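Local coordinates for ESX-1 secretion system protein EccA1 (Mycobacterium tuberculosis, PDB 4F3V) that is an ATPase, seen here as its helical TPR-like N-terminal domain, that may provide energy for exporting virulence factors through the ESX-1 secretion system, at residues 207-212 with 238-243; 228-232 with 243-247. All coordinates share one frame; numbering follows the deposited sequence.

Overall arrangement
Both contacts lie on the same side of the chain's centre, about 8 Å apart between centres, and share helix 241-248 and its Val243. Contact 1 joins the start of that helix and the turn before it to helix 207-221; contact 2 packs it against its predecessor, helix 224-237. Of seven touching residues contact 1 has two buried and one exposed; contact 2 has three and one of six, although its centre lies farther from the chain's centre, about 25 Å against 17 Å. Contact 1 runs from an exposed arginine with a salt bridge and water to a buried tryptophan under a lysine; contact 2 is almost wholly aliphatic. They meet at Trp212 CH2, 3.9 Å from Ala246 CB.

Contact 1. Residues 207-212 with 238-243; sequences ARAIAW and HPEPKV
His238, the first residue to leave helical geometry after helix 224-237, covers the methylene part of Arg208 with its imidazole. Arg208 CG sits over one face of the ring, displaced to its rim, 3.6 Å from His238 CG, in a CH-pi contact; Ala207 CB reaches the same ring obliquely near NE2. Arginine suits this place because it offers carbon to the ring and charge beyond it: its chain bends at chi3 (64°), carrying the guanidinium on to Glu240. A water accepts a hydrogen bond from Arg208 NE at 2.9 Å and donates one to His238 O at 2.8 Å and another to Glu240 OE1, tying the turn to the helix. Glu240, at the N-cap position of helix 241-248, completes the polar end with a salt bridge, Arg208 NH2 to Glu240 OE1 at 2.7 Å. That oxygen lies near the guanidinium plane, but NH2 comes down on it from above the carboxylate, the two planes being 82° apart. Glutamate is long enough to span from the N-cap position to the arginine. Further on, Lys242 stretches its chain over one face of Trp212. Its CE rides 3.7 Å from the centroid of the six-membered ring of Trp212, and NZ stands 3.9 Å from that of the five-membered ring, a cation-pi interaction 11° off the normal. The long, flexible lysine thus shields the indole with methylenes while its ammonium meets the electron-rich ring. Val243 adds a branched apolar group, CG2 lying 4.1 Å from Trp212 CZ3. Helix 224-237, which lies between the two segments in the chain, also packs against both: Ala211 rests on its Trp233 and Leu234, Val243 on Leu234 and Gln235, and Gln235 OE1 accepts a hydrogen bond from Glu240 N.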
loop_
_atom_site.group_PDB
_atom_site.type_symbol
_atom_site.label_atom_id
_atom_site.label_comp_id
_atom_site.label_asym_id
_atom_site.label_seq_id
_atom_site.Cartn_x
_atom_site.Cartn_y
_atom_site.Cartn_z
ATOM N N ALA A 207 2.360 -5.889 -11.933
ATOM C CA ALA A 207 2.605 -5.926 -13.380
ATOM C C ALA A 207 2.830 -4.544 -13.972
ATOM O O ALA A 207 3.677 -4.366 -14.825
ATOM C CB ALA A 207 1.455 -6.630 -14.110
ATOM N N ARG A 208 2.074 -3.563 -13.504
ATOM C CA ARG A 208 2.145 -2.228 -14.079
ATOM C C ARG A 208 3.482 -1.513 -13.821
ATOM O O ARG A 208 4.092 -0.983 -14.770
ATOM C CB ARG A 208 0.980 -1.391 -13.592
ATOM C CG ARG A 208 -0.338 -1.935 -14.117
ATOM C CD ARG A 208 -1.505 -1.225 -13.481
ATOM N NE ARG A 208 -1.495 0.177 -13.865
ATOM C CZ ARG A 208 -2.004 1.178 -13.156
ATOM N NH1 ARG A 208 -2.553 0.983 -11.965
ATOM N NH2 ARG A 208 -1.925 2.409 -13.647
ATOM N N ALA A 209 3.931 -1.511 -12.563
ATOM C CA ALA A 209 5.225 -0.920 -12.212
ATOM C C ALA A 209 6.370 -1.709 -12.844
ATOM O O ALA A 209 7.346 -1.136 -13.307
ATOM C CB ALA A 209 5.413 -0.856 -10.687
ATOM N N ILE A 210 6.259 -3.031 -12.873
ATOM C CA ILE A 210 7.299 -3.862 -13.461
ATOM C C ILE A 210 7.502 -3.455 -14.941
ATOM O O ILE A 210 8.627 -3.142 -15.359
ATOM C CB ILE A 210 6.977 -5.368 -13.351
ATOM C CG1 ILE A 210 7.115 -5.844 -11.896
ATOM C CG2 ILE A 210 7.930 -6.169 -14.241
ATOM C CD1 ILE A 210 6.600 -7.260 -11.653
ATOM N N ALA A 211 6.423 -3.435 -15.725
ATOM C CA ALA A 211 6.543 -3.132 -17.171
ATOM C C ALA A 211 6.956 -1.677 -17.415
ATOM O O ALA A 211 7.806 -1.404 -18.243
ATOM C CB ALA A 211 5.240 -3.451 -17.899
ATOM N N TRP A 212 6.364 -0.753 -16.661
ATOM C CA TRP A 212 6.688 0.660 -16.793
ATOM C C TRP A 212 8.135 0.954 -16.550
ATOM O O TRP A 212 8.783 1.623 -17.337
ATOM C CB TRP A 212 5.847 1.500 -15.832
ATOM C CG TRP A 212 6.193 2.954 -15.865
ATOM C CD1 TRP A 212 6.913 3.687 -14.913
ATOM C CD2 TRP A 212 5.805 3.923 -16.887
ATOM N NE1 TRP A 212 7.016 4.999 -15.289
ATOM C CE2 TRP A 212 6.363 5.210 -16.467
ATOM C CE3 TRP A 212 5.076 3.855 -18.080
ATOM C CZ2 TRP A 212 6.193 6.364 -17.227
ATOM C CZ3 TRP A 212 4.909 5.020 -18.831
ATOM C CH2 TRP A 212 5.466 6.249 -18.420
ATOM N N HIS A 238 -2.977 -2.756 -19.572
ATOM C CA HIS A 238 -3.224 -1.823 -18.469
ATOM C C HIS A 238 -3.157 -0.416 -19.000
ATOM O O HIS A 238 -2.264 0.354 -18.634
ATOM C CB HIS A 238 -2.196 -2.038 -17.358
ATOM C CG HIS A 238 -2.197 -3.447 -16.773
ATOM N ND1 HIS A 238 -3.125 -3.868 -15.896
ATOM C CD2 HIS A 238 -1.333 -4.534 -16.981
ATOM C CE1 HIS A 238 -2.873 -5.152 -15.550
ATOM N NE2 HIS A 238 -1.775 -5.556 -16.217
ATOM N N PRO A 239 -4.097 -0.056 -19.891
ATOM C CA PRO A 239 -4.028 1.233 -20.569
ATOM C C PRO A 239 -4.117 2.431 -19.631
ATOM O O PRO A 239 -4.859 2.405 -18.644
ATOM C CB PRO A 239 -5.221 1.201 -21.531
ATOM C CG PRO A 239 -6.155 0.205 -20.957
ATOM C CD PRO A 239 -5.293 -0.818 -20.276
ATOM N N GLU A 240 -3.372 3.474 -19.968
ATOM C CA GLU A 240 -3.226 4.621 -19.112
ATOM C C GLU A 240 -2.773 5.798 -19.950
ATOM O O GLU A 240 -1.938 5.618 -20.829
ATOM C CB GLU A 240 -2.118 4.331 -18.124
ATOM C CG GLU A 240 -2.463 4.603 -16.718
ATOM C CD GLU A 240 -1.221 4.626 -15.887
ATOM O OE1 GLU A 240 -0.570 3.571 -15.708
ATOM O OE2 GLU A 240 -0.913 5.724 -15.427
ATOM N N PRO A 241 -3.274 7.014 -19.654
ATOM C CA PRO A 241 -2.776 8.205 -20.359
ATOM C C PRO A 241 -1.251 8.335 -20.452
ATOM O O PRO A 241 -0.742 8.618 -21.516
ATOM C CB PRO A 241 -3.368 9.361 -19.545
ATOM C CG PRO A 241 -4.669 8.806 -19.061
ATOM C CD PRO A 241 -4.419 7.341 -18.781
ATOM N N LYS A 242 -0.519 8.125 -19.369
ATOM C CA LYS A 242 0.936 8.315 -19.434
ATOM C C LYS A 242 1.649 7.219 -20.280
ATOM O O LYS A 242 2.773 7.437 -20.760
ATOM C CB LYS A 242 1.542 8.444 -18.030
ATOM C CG LYS A 242 2.213 7.189 -17.497
ATOM C CD LYS A 242 2.455 7.209 -15.994
ATOM C CE LYS A 242 2.672 5.779 -15.510
ATOM N NZ LYS A 242 3.246 5.642 -14.158
ATOM N N VAL A 243 1.012 6.054 -20.446
ATOM C CA VAL A 243 1.572 4.995 -21.279
ATOM C C VAL A 243 1.380 5.364 -22.756
ATOM O O VAL A 243 2.324 5.272 -23.548
ATOM C CB VAL A 243 0.952 3.619 -20.957
ATOM C CG1 VAL A 243 1.505 2.554 -21.895
ATOM C CG2 VAL A 243 1.258 3.234 -19.518
HETATM O O HOH W 1 -0.493 0.888 -16.541
#

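Contact 2. Residues 228-232 with 243-247; sequences VALLE and VAAAL
Consecutive antiparallel helices, the building principle of this TPR-like domain, meet where Leu231 of helix 224-237 packs against Val243, Ala246 and Leu247 of helix 241-248. The two short segments run at 153° to each other, their axes 9.7 Å apart. Leu247 reaches across from helix 241-248: with CG anti to the backbone N (chi1 -157°), it carries CD1 in among Val228, Leu231 and the CG methylene of Glu232. There CD1 lies only 3.3 Å from Leu231 CB, a tight carbon pair, and 4.1 Å from Val228 CG1. Glu232 lends its CG to this apolar patch, 3.9 Å from Leu247 CD1, although Glu232 is an exposed residue whose carboxylate takes no part here. Leu231 answers from the other helix with its forked end, CD1 lying 4.0 Å from Ala246 CB. The small alanine probably suits this spot, because Leu231 CD1 touches both its methyl and its carbonyl oxygen, which also accepts a hydrogen bond from Arg219. Leu231 also touches Trp212 and Ala215 of helix 207-221. At the first turn of helix 241-248, Val243 CG1 lies 4.1 Å from Leu231 CD2 and 3.5 Å from Leu231 O.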
loop_
_atom_site.group_PDB
_atom_site.type_symbol
_atom_site.label_atom_id
_atom_site.label_comp_id
_atom_site.label_asym_id
_atom_site.label_seq_id
_atom_site.Cartn_x
_atom_site.Cartn_y
_atom_site.Cartn_z
ATOM N N VAL A 228 9.454 0.219 -26.484
ATOM C CA VAL A 228 8.192 0.314 -27.211
ATOM C C VAL A 228 7.397 -0.981 -27.051
ATOM O O VAL A 228 6.186 -0.932 -26.878
ATOM C CB VAL A 228 8.423 0.644 -28.725
ATOM C CG1 VAL A 228 7.186 0.326 -29.564
ATOM C CG2 VAL A 228 8.831 2.105 -28.912
ATOM N N ALA A 229 8.069 -2.135 -27.115
ATOM C CA ALA A 229 7.403 -3.431 -26.971
ATOM C C ALA A 229 6.748 -3.520 -25.567
ATOM O O ALA A 229 5.585 -3.906 -25.434
ATOM C CB ALA A 229 8.383 -4.588 -27.227
ATOM N N LEU A 230 7.461 -3.055 -24.540
ATOM C CA LEU A 230 6.916 -3.075 -23.184
ATOM C C LEU A 230 5.719 -2.106 -23.025
ATOM O O LEU A 230 4.735 -2.428 -22.359
ATOM C CB LEU A 230 8.024 -2.790 -22.158
ATOM C CG LEU A 230 9.043 -3.932 -21.946
ATOM C CD1 LEU A 230 10.406 -3.406 -21.483
ATOM C CD2 LEU A 230 8.548 -5.019 -20.985
ATOM N N LEU A 231 5.821 -0.923 -23.631
ATOM C CA LEU A 231 4.743 0.072 -23.568
ATOM C C LEU A 231 3.523 -0.364 -24.383
ATOM O O LEU A 231 2.380 -0.158 -23.955
ATOM C CB LEU A 231 5.246 1.458 -23.999
ATOM C CG LEU A 231 6.286 2.090 -23.053
ATOM C CD1 LEU A 231 6.994 3.304 -23.642
ATOM C CD2 LEU A 231 5.631 2.481 -21.736
ATOM N N GLU A 232 3.746 -1.019 -25.529
ATOM C CA GLU A 232 2.625 -1.611 -26.282
ATOM C C GLU A 232 1.915 -2.686 -25.473
ATOM O O GLU A 232 0.680 -2.774 -25.473
ATOM C CB GLU A 232 3.093 -2.184 -27.644
ATOM C CG GLU A 232 3.564 -1.119 -28.618
ATOM C CD GLU A 232 4.138 -1.635 -29.939
ATOM O OE1 GLU A 232 4.490 -2.826 -30.054
ATOM O OE2 GLU A 232 4.246 -0.810 -30.876
ATOM N N VAL A 243 1.012 6.054 -20.446
ATOM C CA VAL A 243 1.572 4.995 -21.279
ATOM C C VAL A 243 1.380 5.364 -22.756
ATOM O O VAL A 243 2.324 5.272 -23.548
ATOM C CB VAL A 243 0.952 3.619 -20.957
ATOM C CG1 VAL A 243 1.505 2.554 -21.895
ATOM C CG2 VAL A 243 1.258 3.234 -19.518
ATOM N N ALA A 244 0.176 5.829 -23.099
ATOM C CA ALA A 244 -0.105 6.362 -24.430
ATOM C C ALA A 244 0.864 7.484 -24.776
ATOM O O ALA A 244 1.413 7.524 -25.885
ATOM C CB ALA A 244 -1.549 6.860 -24.518
ATOM N N ALA A 245 1.077 8.390 -23.823
ATOM C CA ALA A 245 1.974 9.526 -24.012
ATOM C C ALA A 245 3.430 9.066 -24.212
ATOM O O ALA A 245 4.137 9.564 -25.081
ATOM C CB ALA A 245 1.872 10.494 -22.836
ATOM N N ALA A 246 3.882 8.122 -23.409
ATOM C CA ALA A 246 5.257 7.624 -23.500
ATOM C C ALA A 246 5.497 6.848 -24.809
ATOM O O ALA A 246 6.599 6.861 -25.355
ATOM C CB ALA A 246 5.552 6.750 -22.296
ATOM N N LEU A 247 4.464 6.170 -25.292
ATOM C CA LEU A 247 4.540 5.421 -26.553
ATOM C C LEU A 247 4.635 6.383 -27.748
ATOM O O LEU A 247 5.388 6.149 -28.702
ATOM C CB LEU A 247 3.336 4.474 -26.640
ATOM C CG LEU A 247 3.434 3.247 -27.546
ATOM C CD1 LEU A 247 4.547 2.317 -27.082
ATOM C CD2 LEU A 247 2.086 2.532 -27.608
#